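Local structure of hemolysin BL lytic component L1 (Bacillus cereus, 7NMQ) at residues D326-Q329 with D330-S334; I77-T80 with A81-I84; A286-T289 with L290-Y294. The protein is one of the lytic components of the enterotoxin hemolysin BL and, as an alpha-helical pore-forming toxin protein, probably takes part in permeabilising host-cell membranes. One frame throughout, in Å; residues are numbered along the deposited sequence.

Interaction 1. Residues D326-Q329 with D330-S334; sequences DSMQ and DHKFS. With PEG (di(hydroxyethyl)ether), chain C.
Gln329 is the N-cap residue of the helix that starts at Asp330: its side chain caps His331 N, and its backbone O accepts the first regular helical bond. The side-chain oxygen OE1 accepts from His331 N at 2.9 Å, the N-H pointing almost straight at it (161°) but reaching it from above the amide plane rather than along a lone pair. A bend at chi2 (-90°) folds the amide back over the start of the helix, which is what brings OE1 to this N-H. The backbone bond comes from Phe333 N, which lies 3.1 Å from Gln329 O.

Solvent and a bound di(hydroxyethyl)ether, probably from the crystallisation liquor, add further polar contacts. One water donates to both Met328 O and Asp330 OD1, tying the loop to the first helical residue. A second water accepts from Lys332 N at 2.9 Å, so this N-H of the first turn also has a partner. The ether lies along the same side: Gln329 N donates to its O4 at 2.9 Å, while its O1 sits at the edge of the His331 ring.

The apolar part belongs to Met328. Its SD lies 3.9 Å from Phe333 CB. The same sulfur is 5.5 Å from the centroid of the Phe333 ring, at the ring edge, a Met-aromatic contact. Met328 CG meets Lys332 CB at 3.8 Å, the two side chains crossing at about a right angle. Phe333 itself packs on Lys107 and Leu110 of helix 107-154, and Lys107 NZ also donates to Met328 O.

The arrangement is a glutamine N-cap at the short turn joining two long antiparallel helices of an alpha-helical bundle, here 275-325 and 330-357.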
loop_
_atom_site.group_PDB
_atom_site.type_symbol
_atom_site.label_atom_id
_atom_site.label_comp_id
_atom_site.label_asym_id
_atom_site.label_seq_id
_atom_site.Cartn_x
_atom_site.Cartn_y
_atom_site.Cartn_z
ATOM N N ASP A 326 35.389 -6.472 22.724
ATOM C CA ASP A 326 36.409 -6.326 23.792
ATOM C C ASP A 326 37.290 -7.584 23.843
ATOM O O ASP A 326 38.470 -7.431 24.095
ATOM C CB ASP A 326 35.828 -5.958 25.147
ATOM C CG ASP A 326 35.649 -4.441 25.270
ATOM O OD1 ASP A 326 36.349 -3.650 24.515
ATOM O OD2 ASP A 326 34.903 -4.052 26.155
ATOM N N SER A 327 36.740 -8.769 23.641
ATOM C CA SER A 327 37.522 -10.029 23.768
ATOM C C SER A 327 38.199 -10.402 22.450
ATOM O O SER A 327 39.047 -11.289 22.460
ATOM C CB SER A 327 36.686 -11.159 24.264
ATOM O OG SER A 327 35.614 -11.369 23.374
ATOM N N MET A 328 37.885 -9.738 21.358
ATOM C CA MET A 328 38.357 -10.110 20.016
ATOM C C MET A 328 39.870 -9.948 19.889
ATOM O O MET A 328 40.426 -8.917 20.309
ATOM C CB MET A 328 37.706 -9.178 18.990
ATOM C CG MET A 328 37.518 -9.819 17.685
ATOM S SD MET A 328 36.688 -8.707 16.596
ATOM C CE MET A 328 34.954 -8.960 16.948
ATOM N N GLN A 329 40.523 -10.955 19.315
ATOM C CA GLN A 329 41.981 -10.878 19.029
ATOM C C GLN A 329 42.221 -10.038 17.768
ATOM O O GLN A 329 41.265 -9.794 16.977
ATOM C CB GLN A 329 42.607 -12.281 18.979
ATOM C CG GLN A 329 44.139 -12.340 18.918
ATOM C CD GLN A 329 44.735 -12.336 17.522
ATOM O OE1 GLN A 329 44.116 -12.715 16.547
ATOM N NE2 GLN A 329 45.979 -11.924 17.391
ATOM N N ASP A 330 43.468 -9.595 17.586
ATOM C CA ASP A 330 43.801 -8.613 16.532
ATOM C C ASP A 330 43.386 -9.111 15.161
ATOM O O ASP A 330 42.985 -8.259 14.354
ATOM C CB ASP A 330 45.293 -8.342 16.482
ATOM C CG ASP A 330 45.821 -7.454 17.587
ATOM O OD1 ASP A 330 44.998 -6.969 18.403
ATOM O OD2 ASP A 330 47.067 -7.250 17.619
ATOM N N HIS A 331 43.560 -10.382 14.843
ATOM C CA HIS A 331 43.300 -10.858 13.453
ATOM C C HIS A 331 41.820 -10.672 13.139
ATOM O O HIS A 331 41.494 -9.972 12.160
ATOM C CB HIS A 331 43.756 -12.317 13.265
ATOM C CG HIS A 331 43.494 -12.825 11.892
ATOM N ND1 HIS A 331 42.630 -13.886 11.657
ATOM C CD2 HIS A 331 43.836 -12.341 10.675
ATOM C CE1 HIS A 331 42.511 -14.078 10.349
ATOM N NE2 HIS A 331 43.262 -13.145 9.721
ATOM N N LYS A 332 40.938 -11.205 13.959
ATOM C CA LYS A 332 39.499 -11.079 13.642
ATOM C C LYS A 332 39.080 -9.600 13.666
ATOM O O LYS A 332 38.266 -9.157 12.816
ATOM C CB LYS A 332 38.634 -11.859 14.625
ATOM C CG LYS A 332 37.191 -11.949 14.174
ATOM C CD LYS A 332 36.344 -12.783 15.071
ATOM C CE LYS A 332 34.951 -12.897 14.503
ATOM N NZ LYS A 332 34.080 -13.787 15.302
ATOM N N PHE A 333 39.655 -8.813 14.575
ATOM C CA PHE A 333 39.321 -7.366 14.644
ATOM C C PHE A 333 39.643 -6.685 13.316
ATOM O O PHE A 333 38.863 -5.899 12.794
ATOM C CB PHE A 333 40.039 -6.759 15.841
ATOM C CG PHE A 333 39.696 -5.320 16.086
ATOM C CD1 PHE A 333 38.591 -4.966 16.835
ATOM C CD2 PHE A 333 40.541 -4.321 15.644
ATOM C CE1 PHE A 333 38.280 -3.627 17.035
ATOM C CE2 PHE A 333 40.228 -2.989 15.849
ATOM C CZ PHE A 333 39.111 -2.646 16.566
ATOM N N SER A 334 40.796 -6.999 12.745
ATOM C CA SER A 334 41.252 -6.404 11.469
ATOM C C SER A 334 40.330 -6.773 10.305
ATOM O O SER A 334 40.439 -6.127 9.221
ATOM C CB SER A 334 42.677 -6.828 11.185
ATOM O OG SER A 334 42.758 -8.166 10.692
HETATM C C1 PEG C . 40.801 -15.437 13.697
HETATM O O1 PEG C . 41.348 -14.155 13.615
HETATM C C2 PEG C . 39.555 -15.463 14.468
HETATM O O2 PEG C . 39.890 -15.637 15.833
HETATM C C3 PEG C . 39.014 -14.959 16.715
HETATM C C4 PEG C . 39.732 -13.813 17.315
HETATM O O4 PEG C . 39.009 -13.191 18.262
HETATM O O HOH W 1 42.362 -6.975 19.303
HETATM O O HOH W 2 41.741 -13.215 15.837
#

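Interaction 2. Residues I77-T80 with A81-I84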
loop_
_atom_site.group_PDB
_atom_site.type_symbol
_atom_site.label_atom_id
_atom_site.label_comp_id
_atom_site.label_asym_id
_atom_site.label_seq_id
_atom_site.Cartn_x
_atom_site.Cartn_y
_atom_site.Cartn_z
ATOM N N ILE A 77 3.480 5.953 7.400
ATOM C CA ILE A 77 4.157 4.868 6.661
ATOM C C ILE A 77 5.338 5.454 5.900
ATOM O O ILE A 77 6.426 4.809 5.870
ATOM C CB ILE A 77 3.194 4.113 5.731
ATOM C CG1 ILE A 77 2.067 3.469 6.519
ATOM C CG2 ILE A 77 3.940 3.068 4.927
ATOM C CD1 ILE A 77 1.097 2.716 5.678
ATOM N N GLN A 78 5.162 6.596 5.263
ATOM C CA GLN A 78 6.284 7.239 4.530
ATOM C C GLN A 78 7.444 7.544 5.484
ATOM O O GLN A 78 8.616 7.434 5.030
ATOM C CB GLN A 78 5.800 8.517 3.863
ATOM C CG GLN A 78 4.858 8.195 2.718
ATOM C CD GLN A 78 4.163 9.408 2.170
ATOM O OE1 GLN A 78 3.919 10.364 2.888
ATOM N NE2 GLN A 78 3.777 9.336 0.904
ATOM N N LYS A 79 7.179 7.926 6.730
ATOM C CA LYS A 79 8.266 8.216 7.716
ATOM C C LYS A 79 9.023 6.910 7.969
ATOM O O LYS A 79 10.244 6.999 8.255
ATOM C CB LYS A 79 7.711 8.807 9.004
ATOM C CG LYS A 79 8.701 9.108 10.105
ATOM C CD LYS A 79 9.675 10.157 9.770
ATOM C CE LYS A 79 10.309 10.765 11.006
ATOM N NZ LYS A 79 10.882 9.737 11.912
ATOM N N THR A 80 8.383 5.753 7.949
ATOM C CA THR A 80 9.066 4.448 8.143
ATOM C C THR A 80 10.144 4.338 7.054
ATOM O O THR A 80 11.249 3.869 7.285
ATOM C CB THR A 80 8.034 3.311 8.098
ATOM O OG1 THR A 80 7.020 3.603 9.071
ATOM C CG2 THR A 80 8.682 1.966 8.335
ATOM N N ALA A 81 9.804 4.701 5.812
ATOM C CA ALA A 81 10.762 4.677 4.688
ATOM C C ALA A 81 11.832 5.755 4.892
ATOM O O ALA A 81 13.008 5.498 4.587
ATOM C CB ALA A 81 10.111 4.808 3.342
ATOM N N ARG A 82 11.457 6.959 5.313
ATOM C CA ARG A 82 12.420 8.047 5.557
ATOM C C ARG A 82 13.437 7.559 6.602
ATOM O O ARG A 82 14.611 7.910 6.485
ATOM C CB ARG A 82 11.673 9.299 6.037
ATOM C CG ARG A 82 12.549 10.497 6.371
ATOM C CD ARG A 82 13.595 10.849 5.332
ATOM N NE ARG A 82 12.961 11.117 4.063
ATOM C CZ ARG A 82 13.569 11.387 2.912
ATOM N NH1 ARG A 82 14.889 11.441 2.818
ATOM N NH2 ARG A 82 12.814 11.608 1.842
ATOM N N ASN A 83 13.011 6.811 7.605
ATOM C CA ASN A 83 13.957 6.310 8.641
ATOM C C ASN A 83 14.990 5.370 8.014
ATOM O O ASN A 83 16.127 5.374 8.460
ATOM C CB ASN A 83 13.208 5.635 9.779
ATOM C CG ASN A 83 12.437 6.618 10.617
ATOM O OD1 ASN A 83 12.647 7.840 10.538
ATOM N ND2 ASN A 83 11.529 6.068 11.429
ATOM N N ILE A 84 14.633 4.637 6.981
ATOM C CA ILE A 84 15.588 3.762 6.254
ATOM C C ILE A 84 16.592 4.658 5.544
ATOM O O ILE A 84 17.806 4.420 5.595
ATOM C CB ILE A 84 14.827 2.798 5.329
ATOM C CG1 ILE A 84 14.004 1.849 6.201
ATOM C CG2 ILE A 84 15.799 2.082 4.421
ATOM C CD1 ILE A 84 13.041 0.978 5.444
#
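Lys79 and Asn83, one helical turn apart, are joined by a side-chain hydrogen bond from Lys79 NZ to Asn83 OD1 at 2.9 Å. The ammonium group lies in the plane of the amide and on a lone pair of OD1, with a C=O...N angle of 120°. Lys79 sets out with CG opposite its backbone N, and then bends at chi2 (65°) and chi4 (52°), which curls the chain along the helix surface until NZ reaches the amide. The backbone repeats the link, since Asn83 N donates to Lys79 O at 2.8 Å.

Beneath these side chains runs the regular helical bonding, firm from Arg82 N to Gln78 O (2.9 Å) and weak from Ala81 N to Ile77 O and from Ile84 N to Thr80 O. Thr80 OG1 bonds back to the carbonyl of Gln76, which satisfies its hydroxyl within the helix.

A second shell fixes the polar ends. Glu127 OE1 receives both Lys79 NZ, in a salt bridge, and Asn83 ND2; Arg82 pairs with Glu355 and Gln78 NE2 with Asp360.

Helix 45-103 is thus enclosed by several others: Ile77 and Ile84 pack on helix 10-33, Thr80 lies against Val128 and Val131 of helix 107-154 and Ile307 of helix 275-325, and Ala81 rests on Ile357 of helix 330-357.

Interaction 3. Residues A286-T289 with L290-Y294; sequences AKET and LAYLY
Glu288 and Tyr292, a turn apart on one helix, are linked by a backbone hydrogen bond from Tyr292 N to Glu288 O at 3.0 Å, close to straight at 165°. Comparable bonds run from Leu290 N to Ala286 O and from Leu293 N to Thr289 O, both 2.9 Å, while that from Ala291 N to Lys287 O is weak. Glu288 is also held by the residue before it: Lys287 NZ forms a salt bridge with Glu288 OE2 at 2.8 Å, approaching nearly along the C-O axis. The same ammonium group pairs with Glu181, so it lies between two carboxylates, an arrangement that should help to offset their negative charge.

Tyr292 gives the turn its aromatic contact. With CG beside its own backbone N (chi1 -65°), its ring is laid back over the preceding turn, and Glu288 O lies over one face, 3.2 Å above the ring plane and displaced toward the rim. The Glu288 carboxylate stands almost perpendicular to the ring, the planes 86° apart, with OE1 3.7 Å from Tyr292 OH. OE1 is instead hydrogen-bonded to a bound di(hydroxyethyl)ether, probably from the crystallisation liquor.

Apolar contact within the stretch is modest, with Thr289 CG2 facing Leu293 CD1 at 4.2 Å. Leu290 CG lies against the carbonyl oxygen of Ala286, 3.3 Å from Ala286 O.

Helices 173-200, 10-33 and 107-154 pack against this part of helix 275-325: on the first, Arg184 bonds to Thr289 OG1 and Lys188 makes a cation-pi contact with the Tyr292 ring; on the second, Met31, Met24 and Tyr27 meet Thr289, Leu290 and Leu293; and on the third, Phe149 touches Ala286 and Leu290.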
loop_
_atom_site.group_PDB
_atom_site.type_symbol
_atom_site.label_atom_id
_atom_site.label_comp_id
_atom_site.label_asym_id
_atom_site.label_seq_id
_atom_site.Cartn_x
_atom_site.Cartn_y
_atom_site.Cartn_z
ATOM N N ALA A 286 -19.070 0.721 -4.264
ATOM C CA ALA A 286 -18.543 1.272 -3.002
ATOM C C ALA A 286 -18.385 0.144 -1.982
ATOM O O ALA A 286 -17.405 0.162 -1.231
ATOM C CB ALA A 286 -19.379 2.408 -2.516
ATOM N N LYS A 287 -19.349 -0.755 -1.900
ATOM C CA LYS A 287 -19.303 -1.835 -0.900
ATOM C C LYS A 287 -18.002 -2.610 -1.104
ATOM O O LYS A 287 -17.321 -2.938 -0.114
ATOM C CB LYS A 287 -20.527 -2.718 -1.105
ATOM C CG LYS A 287 -20.624 -3.866 -0.136
ATOM C CD LYS A 287 -21.941 -4.592 -0.265
ATOM C CE LYS A 287 -22.172 -5.239 -1.598
ATOM N NZ LYS A 287 -21.308 -6.386 -1.916
ATOM N N GLU A 288 -17.700 -2.931 -2.337
ATOM C CA GLU A 288 -16.524 -3.752 -2.630
ATOM C C GLU A 288 -15.265 -2.984 -2.210
ATOM O O GLU A 288 -14.377 -3.552 -1.548
ATOM C CB GLU A 288 -16.501 -4.172 -4.084
ATOM C CG GLU A 288 -17.652 -5.097 -4.459
ATOM C CD GLU A 288 -17.691 -6.328 -3.534
ATOM O OE1 GLU A 288 -16.671 -7.057 -3.428
ATOM O OE2 GLU A 288 -18.695 -6.486 -2.806
ATOM N N THR A 289 -15.172 -1.730 -2.597
ATOM C CA THR A 289 -13.991 -0.917 -2.290
ATOM C C THR A 289 -13.838 -0.791 -0.780
ATOM O O THR A 289 -12.710 -0.815 -0.273
ATOM C CB THR A 289 -14.045 0.433 -2.984
ATOM O OG1 THR A 289 -14.060 0.200 -4.389
ATOM C CG2 THR A 289 -12.865 1.284 -2.569
ATOM N N LEU A 290 -14.917 -0.584 -0.034
ATOM C CA LEU A 290 -14.741 -0.377 1.428
ATOM C C LEU A 290 -14.148 -1.639 2.057
ATOM O O LEU A 290 -13.410 -1.458 3.032
ATOM C CB LEU A 290 -16.073 -0.070 2.083
ATOM C CG LEU A 290 -16.674 1.296 1.752
ATOM C CD1 LEU A 290 -17.974 1.504 2.510
ATOM C CD2 LEU A 290 -15.736 2.435 1.983
ATOM N N ALA A 291 -14.500 -2.833 1.606
ATOM C CA ALA A 291 -13.924 -4.093 2.116
ATOM C C ALA A 291 -12.460 -4.196 1.667
ATOM O O ALA A 291 -11.619 -4.492 2.514
ATOM C CB ALA A 291 -14.701 -5.297 1.664
ATOM N N TYR A 292 -12.162 -3.883 0.405
ATOM C CA TYR A 292 -10.773 -3.933 -0.102
ATOM C C TYR A 292 -9.892 -2.971 0.713
ATOM O O TYR A 292 -8.693 -3.277 0.954
ATOM C CB TYR A 292 -10.746 -3.624 -1.592
ATOM C CG TYR A 292 -11.452 -4.629 -2.460
ATOM C CD1 TYR A 292 -11.597 -5.962 -2.091
ATOM C CD2 TYR A 292 -11.842 -4.282 -3.727
ATOM C CE1 TYR A 292 -12.242 -6.881 -2.912
ATOM C CE2 TYR A 292 -12.490 -5.190 -4.556
ATOM C CZ TYR A 292 -12.673 -6.505 -4.169
ATOM O OH TYR A 292 -13.356 -7.349 -5.037
ATOM N N LEU A 293 -10.415 -1.818 1.121
ATOM C CA LEU A 293 -9.647 -0.835 1.918
ATOM C C LEU A 293 -9.197 -1.484 3.229
ATOM O O LEU A 293 -7.991 -1.377 3.545
ATOM C CB LEU A 293 -10.461 0.430 2.199
ATOM C CG LEU A 293 -10.430 1.499 1.120
ATOM C CD1 LEU A 293 -11.596 2.474 1.286
ATOM C CD2 LEU A 293 -9.116 2.269 1.195
ATOM N N TYR A 294 -10.086 -2.087 4.013
ATOM C CA TYR A 294 -9.604 -2.593 5.320
ATOM C C TYR A 294 -8.676 -3.791 5.047
ATOM O O TYR A 294 -7.705 -3.970 5.816
ATOM C CB TYR A 294 -10.728 -2.850 6.325
ATOM C CG TYR A 294 -11.522 -4.108 6.162
ATOM C CD1 TYR A 294 -10.999 -5.341 6.488
ATOM C CD2 TYR A 294 -12.873 -4.074 5.806
ATOM C CE1 TYR A 294 -11.756 -6.501 6.357
ATOM C CE2 TYR A 294 -13.633 -5.231 5.694
ATOM C CZ TYR A 294 -13.074 -6.462 5.958
ATOM O OH TYR A 294 -13.832 -7.599 5.854
#

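Overall arrangement
Along the chain interaction 2 comes first, on helix 45-103, followed by interaction 3 on helix 275-325 and interaction 1 at the turn from that helix into helix 330-357. Interactions 2 and 3 lie on opposite sides of the chain's centre, their own centres about 26 Å apart, whereas interaction 1 sits at one end of the molecule, about 57 Å from interaction 3 and about 35 Å from interaction 2, centre to centre. Both helices joined at interaction 1 run back to pack against interaction 2. Helices 10-33 and 107-154 pack against both interactions 2 and 3, and helix 107-154 also reaches interaction 1. The three sites therefore sample one elongated helical bundle, consistent with the ClyA-like family.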